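Local coordinates for protein 401aa long hypothetical glucose-1-phosphate thymidylyltransferase (Sulfolobus tokodaii, PDB 2GGO) that catalyses nucleotidyl transfer onto sugar 1-phosphates and serves as a bifunctional enzyme in the synthesis of UDP-N-acetylglucosamine and UDP-N-acetylgalactosamine, at residues A[232-236]-A[250-254]; A[282-288]-A[298-304]; A[313-317]-A[354-359]. Numbering follows the deposited sequence.

Interaction 1: A[232-236]-A[250-254]; sequences LGNVE and DAEIK
Parallel strand pairing between consecutive coils, at the solvent-exposed N-terminal end of the hexapeptide-repeat domain, joins residues 232-236 to 250-254. The two segments run 24° apart, pairing Asn234 with Glu252 (CA-CA 4.8 Å) and Val235 with Ile253 (4.6 Å). Three backbone hydrogen bonds alternate across the gap: Asn234 N to Ala251 O (2.7 Å), Ile253 N to Asn234 O (2.8 Å) and Glu236 N to Ile253 O (2.8 Å). Before them, one water accepts from Asp250 N (2.9 Å) and donates to Leu232 O (3.0 Å). An offset of eighteen residues, three hexapeptides, is one full turn of a left-handed parallel beta-helix, so equivalent positions stack. Val235 (chi1 t) and Ile253 (m, t) share one face, CG2 of Val235 lying 4.2 Å from CB of Ile253, and both touch Ile247. Asn234 and Glu252, both chi1 t, occupy the other, with ND2 of Asn234 3.3 Å from CG of Glu252. Carboxylate OE2 atoms of Glu236 and Glu252 approach to 3.6 Å as like charges; Glu236 OE1 is hydrogen-bonded to Ser255.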
ATOM      1  N   LEU A 232      13.365 -22.457  -3.769  1.00 42.83           N
ATOM      2  CA  LEU A 232      14.630 -22.401  -3.014  1.00 41.98           C
ATOM      3  C   LEU A 232      14.487 -22.951  -1.601  1.00 42.26           C
ATOM      4  O   LEU A 232      15.310 -22.643  -0.741  1.00 42.76           O
ATOM      5  CB  LEU A 232      15.159 -20.955  -2.909  1.00 41.86           C
ATOM      6  CG  LEU A 232      15.177 -20.003  -4.118  1.00 39.80           C
ATOM      7  CD1 LEU A 232      16.001 -18.799  -3.777  1.00 39.81           C
ATOM      8  CD2 LEU A 232      15.708 -20.650  -5.367  1.00 39.84           C
ATOM      9  N   GLY A 233      13.432 -23.719  -1.347  1.00 41.92           N
ATOM     10  CA  GLY A 233      13.139 -24.220  -0.008  1.00 42.68           C
ATOM     11  C   GLY A 233      13.114 -25.738   0.010  1.00 43.26           C
ATOM     12  O   GLY A 233      13.647 -26.379  -0.903  1.00 43.75           O
ATOM     13  N   ASN A 234      12.500 -26.325   1.038  1.00 43.22           N
ATOM     14  CA  ASN A 234      12.449 -27.760   1.197  1.00 43.09           C
ATOM     15  C   ASN A 234      11.004 -28.185   1.090  1.00 42.73           C
ATOM     16  O   ASN A 234      10.173 -27.665   1.816  1.00 43.29           O
ATOM     17  CB  ASN A 234      13.017 -28.125   2.568  1.00 44.00           C
ATOM     18  CG  ASN A 234      12.693 -29.545   2.985  1.00 47.31           C
ATOM     19  OD1 ASN A 234      12.879 -30.496   2.205  1.00 52.65           O
ATOM     20  ND2 ASN A 234      12.219 -29.709   4.242  1.00 49.34           N
ATOM     21  N   VAL A 235      10.700 -29.084   0.164  1.00 41.70           N
ATOM     22  CA  VAL A 235       9.348 -29.596  -0.036  1.00 40.79           C
ATOM     23  C   VAL A 235       9.362 -31.100   0.128  1.00 41.30           C
ATOM     24  O   VAL A 235      10.113 -31.803  -0.569  1.00 41.59           O
ATOM     25  CB  VAL A 235       8.810 -29.253  -1.428  1.00 40.44           C
ATOM     26  CG1 VAL A 235       7.423 -29.837  -1.637  1.00 38.21           C
ATOM     27  CG2 VAL A 235       8.803 -27.761  -1.624  1.00 39.23           C
ATOM     28  N   GLU A 236       8.535 -31.601   1.050  1.00 40.73           N
ATOM     29  CA  GLU A 236       8.559 -33.007   1.405  1.00 40.49           C
ATOM     30  C   GLU A 236       7.780 -33.739   0.365  1.00 40.28           C
ATOM     31  O   GLU A 236       7.224 -33.119  -0.546  1.00 40.10           O
ATOM     32  CB  GLU A 236       7.904 -33.236   2.756  1.00 39.95           C
ATOM     33  CG  GLU A 236       8.635 -32.628   3.926  1.00 40.64           C
ATOM     34  CD  GLU A 236       8.025 -33.017   5.275  1.00 41.22           C
ATOM     35  OE1 GLU A 236       6.870 -33.517   5.330  1.00 37.97           O
ATOM     36  OE2 GLU A 236       8.726 -32.804   6.301  1.00 44.58           O
ATOM     37  N   ASP A 250      14.824 -21.355   2.968  1.00 39.75           N
ATOM     38  CA  ASP A 250      14.521 -21.730   4.329  1.00 39.20           C
ATOM     39  C   ASP A 250      13.072 -22.134   4.564  1.00 38.04           C
ATOM     40  O   ASP A 250      12.753 -22.606   5.643  1.00 37.77           O
ATOM     41  CB  ASP A 250      15.010 -20.669   5.307  1.00 39.67           C
ATOM     42  CG  ASP A 250      16.514 -20.485   5.215  1.00 42.28           C
ATOM     43  OD1 ASP A 250      17.200 -21.538   5.145  1.00 40.07           O
ATOM     44  OD2 ASP A 250      16.998 -19.318   5.165  1.00 45.69           O
ATOM     45  N   ALA A 251      12.225 -22.006   3.538  1.00 37.52           N
ATOM     46  CA  ALA A 251      10.829 -22.411   3.639  1.00 36.19           C
ATOM     47  C   ALA A 251      10.690 -23.933   3.568  1.00 36.13           C
ATOM     48  O   ALA A 251      11.388 -24.607   2.787  1.00 35.98           O
ATOM     49  CB  ALA A 251       9.952 -21.688   2.588  1.00 35.89           C
ATOM     50  N   GLU A 252       9.806 -24.468   4.410  1.00 34.70           N
ATOM     51  CA  GLU A 252       9.633 -25.907   4.563  1.00 34.83           C
ATOM     52  C   GLU A 252       8.184 -26.200   4.307  1.00 32.85           C
ATOM     53  O   GLU A 252       7.319 -25.574   4.933  1.00 32.20           O
ATOM     54  CB  GLU A 252       9.976 -26.327   5.996  1.00 34.22           C
ATOM     55  CG  GLU A 252      10.296 -27.844   6.135  1.00 39.53           C
ATOM     56  CD  GLU A 252      10.001 -28.442   7.554  1.00 39.99           C
ATOM     57  OE1 GLU A 252       9.727 -27.659   8.527  1.00 44.40           O
ATOM     58  OE2 GLU A 252      10.052 -29.712   7.674  1.00 44.07           O
ATOM     59  N   ILE A 253       7.921 -27.130   3.392  1.00 31.65           N
ATOM     60  CA  ILE A 253       6.566 -27.554   3.037  1.00 30.59           C
ATOM     61  C   ILE A 253       6.347 -29.061   3.247  1.00 30.60           C
ATOM     62  O   ILE A 253       6.978 -29.890   2.620  1.00 30.13           O
ATOM     63  CB  ILE A 253       6.235 -27.183   1.601  1.00 30.82           C
ATOM     64  CG1 ILE A 253       6.675 -25.717   1.319  1.00 31.23           C
ATOM     65  CG2 ILE A 253       4.806 -27.449   1.338  1.00 29.36           C
ATOM     66  CD1 ILE A 253       6.034 -25.063   0.155  1.00 31.75           C
ATOM     67  N   LYS A 254       5.432 -29.382   4.154  1.00 29.09           N
ATOM     68  CA  LYS A 254       5.221 -30.711   4.666  1.00 28.31           C
ATOM     69  C   LYS A 254       4.121 -31.401   3.929  1.00 28.02           C
ATOM     70  O   LYS A 254       3.252 -30.774   3.306  1.00 27.45           O
ATOM     71  CB  LYS A 254       4.873 -30.642   6.152  1.00 28.46           C
ATOM     72  CG  LYS A 254       5.894 -29.860   6.955  1.00 26.80           C
ATOM     73  CD  LYS A 254       5.685 -30.041   8.435  1.00 29.74           C
ATOM     74  CE  LYS A 254       6.755 -29.295   9.318  1.00 28.99           C
ATOM     75  NZ  LYS A 254       6.236 -29.088  10.720  1.00 30.61           N
TER
HETATM   76  O   HOH W   1      16.186 -23.638   1.933  1.00 52.55           O

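Interaction 2: A[282-288]-A[298-304]; sequences ILVEKNK and SVIMEGS
In a left-handed parallel beta-helix each coil lies on the previous one, and residues 298-304 do so on 282-288, bending with them round a corner. Ser298 opens the run, its O accepting from Ile282 N (3.0 Å). Val299 pairs with Ile282 (CA-CA 4.9 Å), and these side chains face helix 212-225. Ile300 (m, t) pairs with Leu283 (m, t; CA-CA 5.1 Å) on the other face, CD1 of Ile300 lying 3.9 Å from CD2 of Leu283; Ile300 N donates to Ile282 O (3.0 Å) and Ile300 O accepts from Val284 N (2.9 Å). At Met301 a type II turn begins, with Met301 CG 4.2 Å from Val284 CG1. Glu302 follows, its CG 3.6 Å from Val284 CG2, while its carboxylate forms a salt bridge with Arg21, linking the coil to the nucleotidyltransferase domain. Gly303, at phi 64° and psi 12°, suits the turn and gives its N to Glu285 O (2.7 Å). Ser304 N closes the turn on Met301 O (3.2 Å), and Ser304 O receives Lys288 N (3.2 Å).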
ATOM      1  N   ILE A 282      -0.264 -14.903  -0.306  1.00 22.70           N
ATOM      2  CA  ILE A 282       1.018 -14.229  -0.212  1.00 22.48           C
ATOM      3  C   ILE A 282       1.496 -14.282   1.212  1.00 21.53           C
ATOM      4  O   ILE A 282       0.958 -13.620   2.077  1.00 22.18           O
ATOM      5  CB  ILE A 282       0.906 -12.723  -0.778  1.00 22.84           C
ATOM      6  CG1 ILE A 282       0.732 -12.775  -2.324  1.00 23.05           C
ATOM      7  CG2 ILE A 282       2.098 -11.790  -0.357  1.00 20.72           C
ATOM      8  CD1 ILE A 282      -0.512 -11.968  -2.749  1.00 18.81           C
ATOM      9  N   LEU A 283       2.496 -15.106   1.504  1.00 21.67           N
ATOM     10  CA  LEU A 283       2.987 -15.098   2.873  1.00 22.17           C
ATOM     11  C   LEU A 283       4.282 -14.354   2.847  1.00 22.76           C
ATOM     12  O   LEU A 283       5.240 -14.896   2.261  1.00 22.32           O
ATOM     13  CB  LEU A 283       3.258 -16.532   3.348  1.00 20.48           C
ATOM     14  CG  LEU A 283       2.023 -17.398   3.047  1.00 21.59           C
ATOM     15  CD1 LEU A 283       2.347 -18.926   3.092  1.00 17.78           C
ATOM     16  CD2 LEU A 283       0.961 -17.035   4.021  1.00 15.82           C
ATOM     17  N   VAL A 284       4.362 -13.175   3.464  1.00 23.11           N
ATOM     18  CA  VAL A 284       5.528 -12.312   3.184  1.00 25.73           C
ATOM     19  C   VAL A 284       6.878 -12.823   3.698  1.00 27.59           C
ATOM     20  O   VAL A 284       7.883 -12.729   3.001  1.00 29.71           O
ATOM     21  CB  VAL A 284       5.362 -10.803   3.477  1.00 26.33           C
ATOM     22  CG1 VAL A 284       3.957 -10.283   3.334  1.00 26.30           C
ATOM     23  CG2 VAL A 284       6.083 -10.334   4.707  1.00 27.72           C
ATOM     24  N   GLU A 285       6.896 -13.411   4.879  1.00 28.01           N
ATOM     25  CA  GLU A 285       8.124 -13.852   5.494  1.00 28.92           C
ATOM     26  C   GLU A 285       7.828 -14.609   6.795  1.00 28.57           C
ATOM     27  O   GLU A 285       7.107 -14.095   7.658  1.00 28.30           O
ATOM     28  CB  GLU A 285       8.937 -12.610   5.856  1.00 28.84           C
ATOM     29  CG  GLU A 285      10.131 -12.864   6.719  1.00 32.80           C
ATOM     30  CD  GLU A 285      10.851 -11.579   7.101  1.00 40.33           C
ATOM     31  OE1 GLU A 285      10.334 -10.465   6.842  1.00 43.31           O
ATOM     32  OE2 GLU A 285      11.945 -11.685   7.676  1.00 44.72           O
ATOM     33  N   LYS A 286       8.442 -15.778   6.948  1.00 28.44           N
ATOM     34  CA  LYS A 286       8.456 -16.457   8.228  1.00 28.84           C
ATOM     35  C   LYS A 286       7.063 -16.725   8.810  1.00 28.45           C
ATOM     36  O   LYS A 286       6.778 -16.399   9.987  1.00 27.14           O
ATOM     37  CB  LYS A 286       9.284 -15.638   9.217  1.00 29.64           C
ATOM     38  CG  LYS A 286      10.755 -15.901   9.058  1.00 31.84           C
ATOM     39  CD  LYS A 286      11.533 -15.132  10.073  1.00 37.08           C
ATOM     40  CE  LYS A 286      13.020 -15.159   9.737  1.00 39.20           C
ATOM     41  NZ  LYS A 286      13.636 -14.010  10.486  1.00 42.62           N
ATOM     42  N   ASN A 287       6.199 -17.318   7.982  1.00 28.19           N
ATOM     43  CA  ASN A 287       4.819 -17.483   8.363  1.00 26.26           C
ATOM     44  C   ASN A 287       4.611 -18.917   8.698  1.00 25.38           C
ATOM     45  O   ASN A 287       5.315 -19.754   8.185  1.00 26.25           O
ATOM     46  CB  ASN A 287       3.900 -17.075   7.227  1.00 25.91           C
ATOM     47  CG  ASN A 287       3.972 -15.621   6.930  1.00 22.04           C
ATOM     48  OD1 ASN A 287       3.459 -14.785   7.650  1.00 21.60           O
ATOM     49  ND2 ASN A 287       4.621 -15.290   5.852  1.00 16.80           N
ATOM     50  N   LYS A 288       3.732 -19.187   9.650  1.00 23.55           N
ATOM     51  CA  LYS A 288       3.318 -20.552   9.904  1.00 22.23           C
ATOM     52  C   LYS A 288       1.865 -20.720   9.497  1.00 20.62           C
ATOM     53  O   LYS A 288       0.997 -19.915   9.916  1.00 19.06           O
ATOM     54  CB  LYS A 288       3.593 -21.011  11.342  1.00 23.81           C
ATOM     55  CG  LYS A 288       3.150 -22.530  11.592  1.00 24.53           C
ATOM     56  CD  LYS A 288       4.196 -23.335  12.357  1.00 28.16           C
ATOM     57  CE  LYS A 288       4.000 -24.847  12.331  1.00 27.66           C
ATOM     58  NZ  LYS A 288       2.591 -25.052  12.529  1.00 31.60           N
ATOM     59  N   SER A 298      -4.982 -13.546   0.158  1.00 16.65           N
ATOM     60  CA  SER A 298      -4.686 -12.702   1.327  1.00 14.48           C
ATOM     61  C   SER A 298      -3.211 -12.462   1.440  1.00 14.92           C
ATOM     62  O   SER A 298      -2.418 -13.224   0.930  1.00 16.54           O
ATOM     63  CB  SER A 298      -5.145 -13.389   2.638  1.00 14.47           C
ATOM     64  OG  SER A 298      -6.350 -14.064   2.392  1.00 15.87           O
ATOM     65  N   VAL A 299      -2.879 -11.433   2.191  1.00 17.08           N
ATOM     66  CA  VAL A 299      -1.538 -11.014   2.432  1.00 17.50           C
ATOM     67  C   VAL A 299      -1.371 -11.193   3.912  1.00 17.56           C
ATOM     68  O   VAL A 299      -2.125 -10.623   4.723  1.00 18.87           O
ATOM     69  CB  VAL A 299      -1.364  -9.525   2.048  1.00 16.89           C
ATOM     70  CG1 VAL A 299       0.092  -9.111   2.192  1.00 18.32           C
ATOM     71  CG2 VAL A 299      -1.865  -9.327   0.567  1.00 15.78           C
ATOM     72  N   ILE A 300      -0.410 -12.002   4.268  1.00 19.26           N
ATOM     73  CA  ILE A 300      -0.169 -12.296   5.693  1.00 18.46           C
ATOM     74  C   ILE A 300       1.305 -11.918   5.904  1.00 19.34           C
ATOM     75  O   ILE A 300       2.198 -12.486   5.310  1.00 19.07           O
ATOM     76  CB  ILE A 300      -0.462 -13.797   5.999  1.00 20.23           C
ATOM     77  CG1 ILE A 300      -1.956 -14.151   5.738  1.00 18.77           C
ATOM     78  CG2 ILE A 300      -0.161 -14.155   7.418  1.00  8.80           C
ATOM     79  CD1 ILE A 300      -2.240 -15.697   5.736  1.00 18.06           C
ATOM     80  N   MET A 301       1.510 -10.892   6.722  1.00 20.37           N
ATOM     81  CA  MET A 301       2.807 -10.279   6.916  1.00 20.37           C
ATOM     82  C   MET A 301       3.719 -11.043   7.862  1.00 21.14           C
ATOM     83  O   MET A 301       3.407 -12.156   8.338  1.00 22.03           O
ATOM     84  CB  MET A 301       2.617  -8.799   7.295  1.00 19.46           C
ATOM     85  CG  MET A 301       1.870  -7.980   6.214  1.00 19.05           C
ATOM     86  SD  MET A 301       1.432  -6.284   6.618  1.00 21.74           S
ATOM     87  CE  MET A 301       0.476  -5.911   5.154  1.00 20.71           C
ATOM     88  N   GLU A 302       4.858 -10.427   8.143  1.00 21.18           N
ATOM     89  CA  GLU A 302       6.057 -11.084   8.695  1.00 22.66           C
ATOM     90  C   GLU A 302       5.808 -11.854   9.992  1.00 21.53           C
ATOM     91  O   GLU A 302       5.366 -11.253  10.965  1.00 23.81           O
ATOM     92  CB  GLU A 302       7.116 -10.004   9.013  1.00 21.29           C
ATOM     93  CG  GLU A 302       7.572  -9.163   7.825  1.00 29.82           C
ATOM     94  CD  GLU A 302       6.769  -7.879   7.593  1.00 35.31           C
ATOM     95  OE1 GLU A 302       5.660  -7.742   8.121  1.00 34.83           O
ATOM     96  OE2 GLU A 302       7.258  -6.981   6.856  1.00 40.20           O
ATOM     97  N   GLY A 303       6.220 -13.121  10.035  1.00 23.27           N
ATOM     98  CA  GLY A 303       6.164 -13.905  11.257  1.00 21.52           C
ATOM     99  C   GLY A 303       4.763 -14.175  11.810  1.00 21.98           C
ATOM    100  O   GLY A 303       4.628 -14.630  12.928  1.00 23.09           O
ATOM    101  N   SER A 304       3.722 -13.894  11.044  1.00 21.98           N
ATOM    102  CA  SER A 304       2.337 -14.192  11.479  1.00 20.42           C
ATOM    103  C   SER A 304       2.012 -15.644  11.369  1.00 20.56           C
ATOM    104  O   SER A 304       2.502 -16.314  10.512  1.00 18.58           O
ATOM    105  CB  SER A 304       1.346 -13.385  10.707  1.00 20.22           C
ATOM    106  OG  SER A 304       1.408 -12.051  11.204  1.00 21.79           O
TER

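Interaction 3: A[313-317]-A[354-359]; sequences GDSVI and KLGAFI
Two coils of the left-handed beta-helix meet here, 354-359 stacking parallel on 313-317 (24° apart); the 36 residues between, more than one coil needs, include an excursion with strands 340-343 and 346-349. Val316 pairs with Phe358 (CA-CA 5.1 Å) and Ile317 with Ile359 (4.7 Å). Asp314 is in a positive-phi bend (51°/41°), and its O accepts from Gly356 N (3.1 Å). Val316 N reaches Ala357 O (3.0 Å), and Val316 O receives Ile359 N (3.0 Å). Ser315 OG (chi1 m) donates to Gly313 O in a very short 2.4 Å bond and weakly accepts from Ala357 N at 3.4 Å. Asn331 hydrogen-bonds to the Asp314 carboxylate, and Lys296, from the coil before, and Arg352, just ahead of 354-359, form salt bridges with it. Val316 CB sits at the Phe358 ring edge, 3.9 Å from CD1, beside helix 212-225, whereas Ile317 CG1 meets Ile359 CG1 at 3.8 Å on the opposite face. Main-chain pairing thus continues past the excursion, and basic partners balance the buried Asp314 charge.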
ATOM      1  N   GLY A 313      -9.604 -15.840   3.994  1.00 10.30           N
ATOM      2  CA  GLY A 313      -9.951 -15.627   2.581  1.00 11.15           C
ATOM      3  C   GLY A 313     -10.035 -14.132   2.435  1.00 12.02           C
ATOM      4  O   GLY A 313     -10.351 -13.469   3.418  1.00  8.25           O
ATOM      5  N   ASP A 314      -9.466 -13.574   1.355  1.00 11.36           N
ATOM      6  CA  ASP A 314      -9.569 -12.145   1.028  1.00 14.34           C
ATOM      7  C   ASP A 314      -9.226 -11.171   2.116  1.00 13.71           C
ATOM      8  O   ASP A 314      -9.876 -10.116   2.265  1.00 16.61           O
ATOM      9  CB  ASP A 314     -10.962 -11.858   0.625  1.00 13.10           C
ATOM     10  CG  ASP A 314     -11.411 -12.750  -0.536  1.00 18.02           C
ATOM     11  OD1 ASP A 314     -10.914 -12.435  -1.652  1.00 24.26           O
ATOM     12  OD2 ASP A 314     -12.211 -13.746  -0.331  1.00 18.44           O
ATOM     13  N   SER A 315      -8.206 -11.460   2.855  1.00 16.77           N
ATOM     14  CA  SER A 315      -7.859 -10.637   4.004  1.00 13.85           C
ATOM     15  C   SER A 315      -6.462 -10.079   3.991  1.00 16.49           C
ATOM     16  O   SER A 315      -5.628 -10.515   3.198  1.00 17.78           O
ATOM     17  CB  SER A 315      -8.027 -11.477   5.252  1.00 12.69           C
ATOM     18  OG  SER A 315      -9.299 -12.201   5.150  1.00  6.67           O
ATOM     19  N   VAL A 316      -6.228  -9.115   4.865  1.00 18.46           N
ATOM     20  CA  VAL A 316      -4.856  -8.597   5.049  1.00 19.29           C
ATOM     21  C   VAL A 316      -4.490  -8.751   6.498  1.00 19.17           C
ATOM     22  O   VAL A 316      -5.151  -8.167   7.364  1.00 16.30           O
ATOM     23  CB  VAL A 316      -4.695  -7.112   4.723  1.00 20.83           C
ATOM     24  CG1 VAL A 316      -3.234  -6.694   5.043  1.00 21.68           C
ATOM     25  CG2 VAL A 316      -4.950  -6.840   3.226  1.00 18.71           C
ATOM     26  N   ILE A 317      -3.453  -9.522   6.784  1.00 17.29           N
ATOM     27  CA  ILE A 317      -3.127  -9.750   8.197  1.00 16.60           C
ATOM     28  C   ILE A 317      -1.718  -9.255   8.486  1.00 15.97           C
ATOM     29  O   ILE A 317      -0.781  -9.620   7.810  1.00 17.78           O
ATOM     30  CB  ILE A 317      -3.228 -11.238   8.532  1.00 16.27           C
ATOM     31  CG1 ILE A 317      -4.653 -11.744   8.453  1.00 14.18           C
ATOM     32  CG2 ILE A 317      -2.709 -11.596   9.902  1.00 13.37           C
ATOM     33  CD1 ILE A 317      -4.563 -13.306   8.527  1.00 16.31           C
ATOM     34  N   LYS A 354     -16.624 -10.181  -2.252  1.00 28.63           N
ATOM     35  CA  LYS A 354     -15.785 -10.953  -1.269  1.00 26.70           C
ATOM     36  C   LYS A 354     -14.629 -10.141  -0.617  1.00 23.52           C
ATOM     37  O   LYS A 354     -13.634  -9.708  -1.262  1.00 21.67           O
ATOM     38  CB  LYS A 354     -15.204 -12.210  -1.897  1.00 27.49           C
ATOM     39  CG  LYS A 354     -16.271 -13.233  -2.327  1.00 27.51           C
ATOM     40  CD  LYS A 354     -15.788 -14.609  -1.957  1.00 30.64           C
ATOM     41  CE  LYS A 354     -16.915 -15.578  -1.773  1.00 32.42           C
ATOM     42  NZ  LYS A 354     -17.004 -16.277  -3.076  1.00 34.37           N
ATOM     43  N   LEU A 355     -14.760  -9.935   0.677  1.00 20.02           N
ATOM     44  CA  LEU A 355     -13.766  -9.201   1.410  1.00 17.37           C
ATOM     45  C   LEU A 355     -13.841  -9.704   2.848  1.00 16.77           C
ATOM     46  O   LEU A 355     -14.898  -9.751   3.426  1.00 15.57           O
ATOM     47  CB  LEU A 355     -14.033  -7.694   1.342  1.00 19.31           C
ATOM     48  CG  LEU A 355     -12.977  -6.873   2.116  1.00 20.26           C
ATOM     49  CD1 LEU A 355     -11.592  -7.093   1.462  1.00 20.13           C
ATOM     50  CD2 LEU A 355     -13.364  -5.437   2.098  1.00 24.22           C
ATOM     51  N   GLY A 356     -12.723 -10.169   3.376  1.00 13.93           N
ATOM     52  CA  GLY A 356     -12.676 -10.551   4.763  1.00 12.89           C
ATOM     53  C   GLY A 356     -12.205  -9.399   5.599  1.00 14.33           C
ATOM     54  O   GLY A 356     -12.840  -8.323   5.617  1.00 17.79           O
ATOM     55  N   ALA A 357     -11.152  -9.648   6.357  1.00 16.12           N
ATOM     56  CA  ALA A 357     -10.818  -8.795   7.460  1.00 14.94           C
ATOM     57  C   ALA A 357      -9.479  -8.084   7.354  1.00 17.04           C
ATOM     58  O   ALA A 357      -8.618  -8.530   6.644  1.00 15.71           O
ATOM     59  CB  ALA A 357     -10.962  -9.597   8.793  1.00 18.01           C
ATOM     60  N   PHE A 358      -9.321  -6.977   8.102  1.00 17.07           N
ATOM     61  CA  PHE A 358      -8.038  -6.275   8.230  1.00 17.88           C
ATOM     62  C   PHE A 358      -7.506  -6.296   9.683  1.00 17.86           C
ATOM     63  O   PHE A 358      -8.072  -5.681  10.572  1.00 17.43           O
ATOM     64  CB  PHE A 358      -8.226  -4.860   7.712  1.00 18.73           C
ATOM     65  CG  PHE A 358      -8.799  -4.822   6.329  1.00 18.61           C
ATOM     66  CD1 PHE A 358      -8.032  -5.192   5.260  1.00 22.20           C
ATOM     67  CD2 PHE A 358     -10.113  -4.440   6.091  1.00 23.41           C
ATOM     68  CE1 PHE A 358      -8.522  -5.184   3.978  1.00 20.45           C
ATOM     69  CE2 PHE A 358     -10.588  -4.403   4.801  1.00 20.88           C
ATOM     70  CZ  PHE A 358      -9.781  -4.774   3.740  1.00 24.47           C
ATOM     71  N   ILE A 359      -6.435  -7.065   9.869  1.00 17.63           N
ATOM     72  CA  ILE A 359      -5.911  -7.404  11.206  1.00 18.94           C
ATOM     73  C   ILE A 359      -4.555  -6.711  11.499  1.00 18.03           C
ATOM     74  O   ILE A 359      -3.549  -6.990  10.815  1.00 20.19           O
ATOM     75  CB  ILE A 359      -5.708  -8.901  11.316  1.00 16.85           C
ATOM     76  CG1 ILE A 359      -6.918  -9.711  10.790  1.00 20.49           C
ATOM     77  CG2 ILE A 359      -5.237  -9.305  12.734  1.00 15.59           C
ATOM     78  CD1 ILE A 359      -8.218  -9.785  11.636  1.00 14.78           C
TER

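Overall arrangement
Repetition with variation is the principle: all three contacts join successive coils of one C-terminal beta-helix. Interaction 1 lies on a different side of the helix from the eight-strand parallel sheet that interactions 2 and 3 share; its centre is about 15 Å from that of interaction 2 and about 26 Å from that of interaction 3. The latter two, about 13 Å apart between centres, adjoin: Val299 O lies 2.7 Å from Ile317 N and Met301 N 2.8 Å from Ile317 O, both probable hydrogen bonds. Interactions 1 and 2 lie away from the probable substrate-binding residues. In interaction 3, the Phe358 side chain is about 11 Å from that of Arg13, which probably binds the nucleoside triphosphate.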